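Local coordinates for ethanolamine utilization protein EutJ (Carboxydothermus hydrogenoformans Z-2901, PDB 3H1Q), which binds ATP in the cleft of an actin-like ATPase fold and is named for a part in ethanolamine utilization, at residues G141-I146 with Y231-T236. Sequence-based numbering, arbitrary orientation.
Sequences GIVVDI and YVVGGT. With ATP (adenosine-5'-triphosphate), chain C.
With CG1 of Val-143 anti to its backbone N (chi1 -176°), that methyl comes obliquely to CG2 of Val-233, 4.2 Å away; CG1 of Val-233 lies anti to the carbonyl carbon, beside the backbone N (chi1 -56°), which leaves CG2 in the crowded position between the two. Val-233 CG2 also lies alongside Asp-145, 3.8 Å from its CA. On the other face of the sheet Val-144 CB meets Val-232 CG2, and CD1 of Ile-146 crosses Val-232 CG1 at 4.0 Å. Branched residues suit both places: they favour extended backbone and fill the space under helix 128-136 on the Val-143 face, and under Phe-242 and Phe-246 of helix 242-250 on the Val-144 face. Toward the N-terminal end of the contact, the ring of Tyr-231 sets its edge, in plane, against Ile-142 O.

The strands run parallel, their axes 4.8 Å apart at 20°, tied by alternating bonds: Tyr-231 N to Ile-142 O, Val-144 N to Tyr-231 O, Val-233 N to Val-144 O, and a nearly straight one from Ile-146 N to Val-233 O at 2.9 Å. They belong to the second sheet of the actin-like ATPase fold, and their C-terminal ends deliver Asp-145 and the turn Gly-234 to Thr-236 to the nucleotide. Glycine suits position 234, where the backbone turns so that a CB would be jammed against the carbonyl O of Val-233; Gly-235 N gives ATP O2A a 2.9 Å hydrogen bond.

Asp-145 OD2 is hydrogen-bonded to Thr-264 OG1, while OD1 stands 3.2 Å from ATP O2G. An alanine here would probably leave the Thr-264 hydroxyl without this acceptor and open a gap beside the gamma-phosphate.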
ATOM      1  N   GLY A 141      13.221   9.171  -8.488  1.00 49.63           N
ATOM      2  CA  GLY A 141      12.619   8.026  -9.151  1.00 48.77           C
ATOM      3  C   GLY A 141      11.144   8.205  -9.406  1.00 48.33           C
ATOM      4  O   GLY A 141      10.579   9.264  -9.175  1.00 48.28           O
ATOM      5  N   ILE A 142      10.505   7.162  -9.883  1.00 47.98           N
ATOM      6  CA  ILE A 142       9.096   7.239 -10.095  1.00 48.53           C
ATOM      7  C   ILE A 142       8.443   6.163  -9.271  1.00 48.72           C
ATOM      8  O   ILE A 142       8.944   5.026  -9.235  1.00 49.73           O
ATOM      9  CB  ILE A 142       8.789   7.050 -11.546  1.00 48.84           C
ATOM     10  CG1 ILE A 142       9.197   8.334 -12.276  1.00 50.39           C
ATOM     11  CG2 ILE A 142       7.309   6.687 -11.751  1.00 49.22           C
ATOM     12  CD1 ILE A 142       9.012   8.310 -13.776  1.00 51.68           C
ATOM     13  N   VAL A 143       7.351   6.520  -8.589  1.00 47.78           N
ATOM     14  CA  VAL A 143       6.648   5.571  -7.747  1.00 46.89           C
ATOM     15  C   VAL A 143       5.258   5.317  -8.282  1.00 46.55           C
ATOM     16  O   VAL A 143       4.526   6.223  -8.603  1.00 46.49           O
ATOM     17  CB  VAL A 143       6.583   6.019  -6.267  1.00 46.93           C
ATOM     18  CG1 VAL A 143       5.922   4.926  -5.413  1.00 46.60           C
ATOM     19  CG2 VAL A 143       7.976   6.360  -5.724  1.00 46.01           C
ATOM     20  N   VAL A 144       4.895   4.063  -8.365  1.00 46.59           N
ATOM     21  CA  VAL A 144       3.648   3.705  -8.959  1.00 47.27           C
ATOM     22  C   VAL A 144       2.934   2.835  -7.928  1.00 48.40           C
ATOM     23  O   VAL A 144       3.035   1.601  -7.925  1.00 48.99           O
ATOM     24  CB  VAL A 144       3.888   2.977 -10.312  1.00 47.05           C
ATOM     25  CG1 VAL A 144       2.578   2.544 -10.944  1.00 46.26           C
ATOM     26  CG2 VAL A 144       4.676   3.866 -11.261  1.00 46.06           C
ATOM     27  N   ASP A 145       2.240   3.490  -7.012  1.00 49.03           N
ATOM     28  CA  ASP A 145       1.481   2.787  -6.004  1.00 49.38           C
ATOM     29  C   ASP A 145       0.275   2.216  -6.713  1.00 48.99           C
ATOM     30  O   ASP A 145      -0.601   2.950  -7.120  1.00 49.58           O
ATOM     31  CB  ASP A 145       1.058   3.768  -4.912  1.00 49.96           C
ATOM     32  CG  ASP A 145       0.611   3.076  -3.616  1.00 52.93           C
ATOM     33  OD1 ASP A 145       0.164   1.898  -3.661  1.00 55.31           O
ATOM     34  OD2 ASP A 145       0.700   3.730  -2.540  1.00 55.84           O
ATOM     35  N   ILE A 146       0.228   0.917  -6.912  1.00 48.77           N
ATOM     36  CA  ILE A 146      -0.934   0.369  -7.579  1.00 48.84           C
ATOM     37  C   ILE A 146      -1.805  -0.234  -6.505  1.00 49.42           C
ATOM     38  O   ILE A 146      -1.669  -1.422  -6.214  1.00 49.98           O
ATOM     39  CB  ILE A 146      -0.562  -0.693  -8.666  1.00 48.83           C
ATOM     40  CG1 ILE A 146       0.425  -0.103  -9.694  1.00 47.90           C
ATOM     41  CG2 ILE A 146      -1.823  -1.267  -9.327  1.00 48.62           C
ATOM     42  CD1 ILE A 146       0.592  -0.904 -10.945  1.00 46.68           C
ATOM     43  N   TYR A 231       9.502   2.297  -9.638  1.00 47.66           N
ATOM     44  CA  TYR A 231       9.252   1.417  -8.532  1.00 46.15           C
ATOM     45  C   TYR A 231       7.797   1.133  -8.492  1.00 45.04           C
ATOM     46  O   TYR A 231       7.000   2.032  -8.382  1.00 45.73           O
ATOM     47  CB  TYR A 231       9.683   2.111  -7.269  1.00 45.93           C
ATOM     48  CG  TYR A 231      11.159   2.400  -7.236  1.00 46.84           C
ATOM     49  CD1 TYR A 231      12.045   1.520  -6.617  1.00 46.58           C
ATOM     50  CD2 TYR A 231      11.681   3.557  -7.811  1.00 48.56           C
ATOM     51  CE1 TYR A 231      13.414   1.780  -6.558  1.00 46.64           C
ATOM     52  CE2 TYR A 231      13.069   3.828  -7.757  1.00 49.40           C
ATOM     53  CZ  TYR A 231      13.921   2.927  -7.124  1.00 48.13           C
ATOM     54  OH  TYR A 231      15.278   3.168  -7.068  1.00 48.97           O
ATOM     55  N   VAL A 232       7.431  -0.117  -8.611  1.00 43.69           N
ATOM     56  CA  VAL A 232       6.042  -0.436  -8.587  1.00 43.11           C
ATOM     57  C   VAL A 232       5.731  -1.093  -7.258  1.00 43.43           C
ATOM     58  O   VAL A 232       6.185  -2.195  -6.990  1.00 44.30           O
ATOM     59  CB  VAL A 232       5.682  -1.333  -9.749  1.00 42.80           C
ATOM     60  CG1 VAL A 232       4.274  -1.856  -9.600  1.00 42.36           C
ATOM     61  CG2 VAL A 232       5.835  -0.563 -11.050  1.00 42.34           C
ATOM     62  N   VAL A 233       4.970  -0.403  -6.413  1.00 43.09           N
ATOM     63  CA  VAL A 233       4.604  -0.922  -5.107  1.00 42.51           C
ATOM     64  C   VAL A 233       3.096  -1.066  -5.053  1.00 42.57           C
ATOM     65  O   VAL A 233       2.435  -0.721  -6.023  1.00 42.81           O
ATOM     66  CB  VAL A 233       5.078   0.002  -3.986  1.00 42.32           C
ATOM     67  CG1 VAL A 233       6.571   0.220  -4.085  1.00 41.87           C
ATOM     68  CG2 VAL A 233       4.348   1.311  -4.042  1.00 42.09           C
ATOM     69  N   GLY A 234       2.560  -1.567  -3.932  1.00 42.47           N
ATOM     70  CA  GLY A 234       1.114  -1.721  -3.734  1.00 41.84           C
ATOM     71  C   GLY A 234       0.704  -3.156  -3.915  1.00 42.04           C
ATOM     72  O   GLY A 234       1.308  -3.878  -4.690  1.00 42.76           O
ATOM     73  N   GLY A 235      -0.346  -3.576  -3.230  1.00 41.98           N
ATOM     74  CA  GLY A 235      -0.768  -4.973  -3.243  1.00 42.24           C
ATOM     75  C   GLY A 235      -1.106  -5.617  -4.576  1.00 42.80           C
ATOM     76  O   GLY A 235      -1.159  -6.854  -4.679  1.00 42.73           O
ATOM     77  N   THR A 236      -1.368  -4.802  -5.595  1.00 43.24           N
ATOM     78  CA  THR A 236      -1.701  -5.357  -6.905  1.00 43.88           C
ATOM     79  C   THR A 236      -0.491  -6.059  -7.507  1.00 44.00           C
ATOM     80  O   THR A 236      -0.649  -7.049  -8.219  1.00 44.42           O
ATOM     81  CB  THR A 236      -2.207  -4.307  -7.922  1.00 44.29           C
ATOM     82  OG1 THR A 236      -2.805  -3.198  -7.241  1.00 43.04           O
ATOM     83  CG2 THR A 236      -3.211  -4.939  -8.879  1.00 43.50           C
TER
HETATM   84  PG  ATP C 301      -3.262   1.610  -0.805  1.00 69.41           P
HETATM   85  O1G ATP C 301      -2.781   0.625   0.250  1.00 69.91           O
HETATM   86  O2G ATP C 301      -2.584   1.452  -2.139  1.00 71.40           O
HETATM   87  O3G ATP C 301      -3.185   3.065  -0.360  1.00 69.72           O
HETATM   88  PB  ATP C 301      -5.348  -0.251  -0.825  1.00 64.16           P
HETATM   89  O1B ATP C 301      -6.743  -0.473  -1.300  1.00 64.68           O
HETATM   90  O2B ATP C 301      -5.075  -0.621   0.608  1.00 66.77           O
HETATM   91  O3B ATP C 301      -4.794   1.222  -1.143  1.00 64.61           O
HETATM   92  PA  ATP C 301      -3.214  -2.166  -1.554  1.00 57.17           P
HETATM   93  O1A ATP C 301      -3.216  -2.636  -0.129  1.00 56.29           O
HETATM   94  O2A ATP C 301      -1.977  -1.485  -2.083  1.00 55.29           O
HETATM   95  O3A ATP C 301      -4.412  -1.109  -1.830  1.00 63.50           O
HETATM   96  O5' ATP C 301      -3.685  -3.360  -2.514  1.00 56.68           O
HETATM   97  C5' ATP C 301      -4.920  -4.050  -2.420  1.00 58.21           C
HETATM   98  C4' ATP C 301      -4.956  -4.898  -3.673  1.00 62.29           C
HETATM   99  O4' ATP C 301      -3.815  -5.763  -3.685  1.00 65.86           O
HETATM  100  C3' ATP C 301      -6.166  -5.801  -3.699  1.00 65.06           C
HETATM  101  O3' ATP C 301      -6.800  -5.766  -4.981  1.00 68.18           O
HETATM  102  C2' ATP C 301      -5.618  -7.192  -3.528  1.00 66.13           C
HETATM  103  O2' ATP C 301      -6.379  -8.145  -4.260  1.00 63.00           O
HETATM  104  C1' ATP C 301      -4.189  -7.093  -4.033  1.00 69.17           C
HETATM  105  N9  ATP C 301      -3.480  -8.272  -3.429  1.00 75.57           N
HETATM  106  C8  ATP C 301      -3.241  -8.530  -2.124  1.00 76.49           C
HETATM  107  N7  ATP C 301      -2.650  -9.744  -1.947  1.00 77.74           N
HETATM  108  C5  ATP C 301      -2.508 -10.311  -3.158  1.00 79.11           C
HETATM  109  C6  ATP C 301      -1.956 -11.580  -3.710  1.00 79.60           C
HETATM  110  N6  ATP C 301      -1.412 -12.527  -2.912  1.00 79.02           N
HETATM  111  N1  ATP C 301      -2.006 -11.766  -5.055  1.00 80.16           N
HETATM  112  C2  ATP C 301      -2.531 -10.861  -5.900  1.00 79.77           C
HETATM  113  N3  ATP C 301      -3.038  -9.684  -5.473  1.00 80.58           N
HETATM  114  C4  ATP C 301      -3.063  -9.348  -4.135  1.00 79.28           C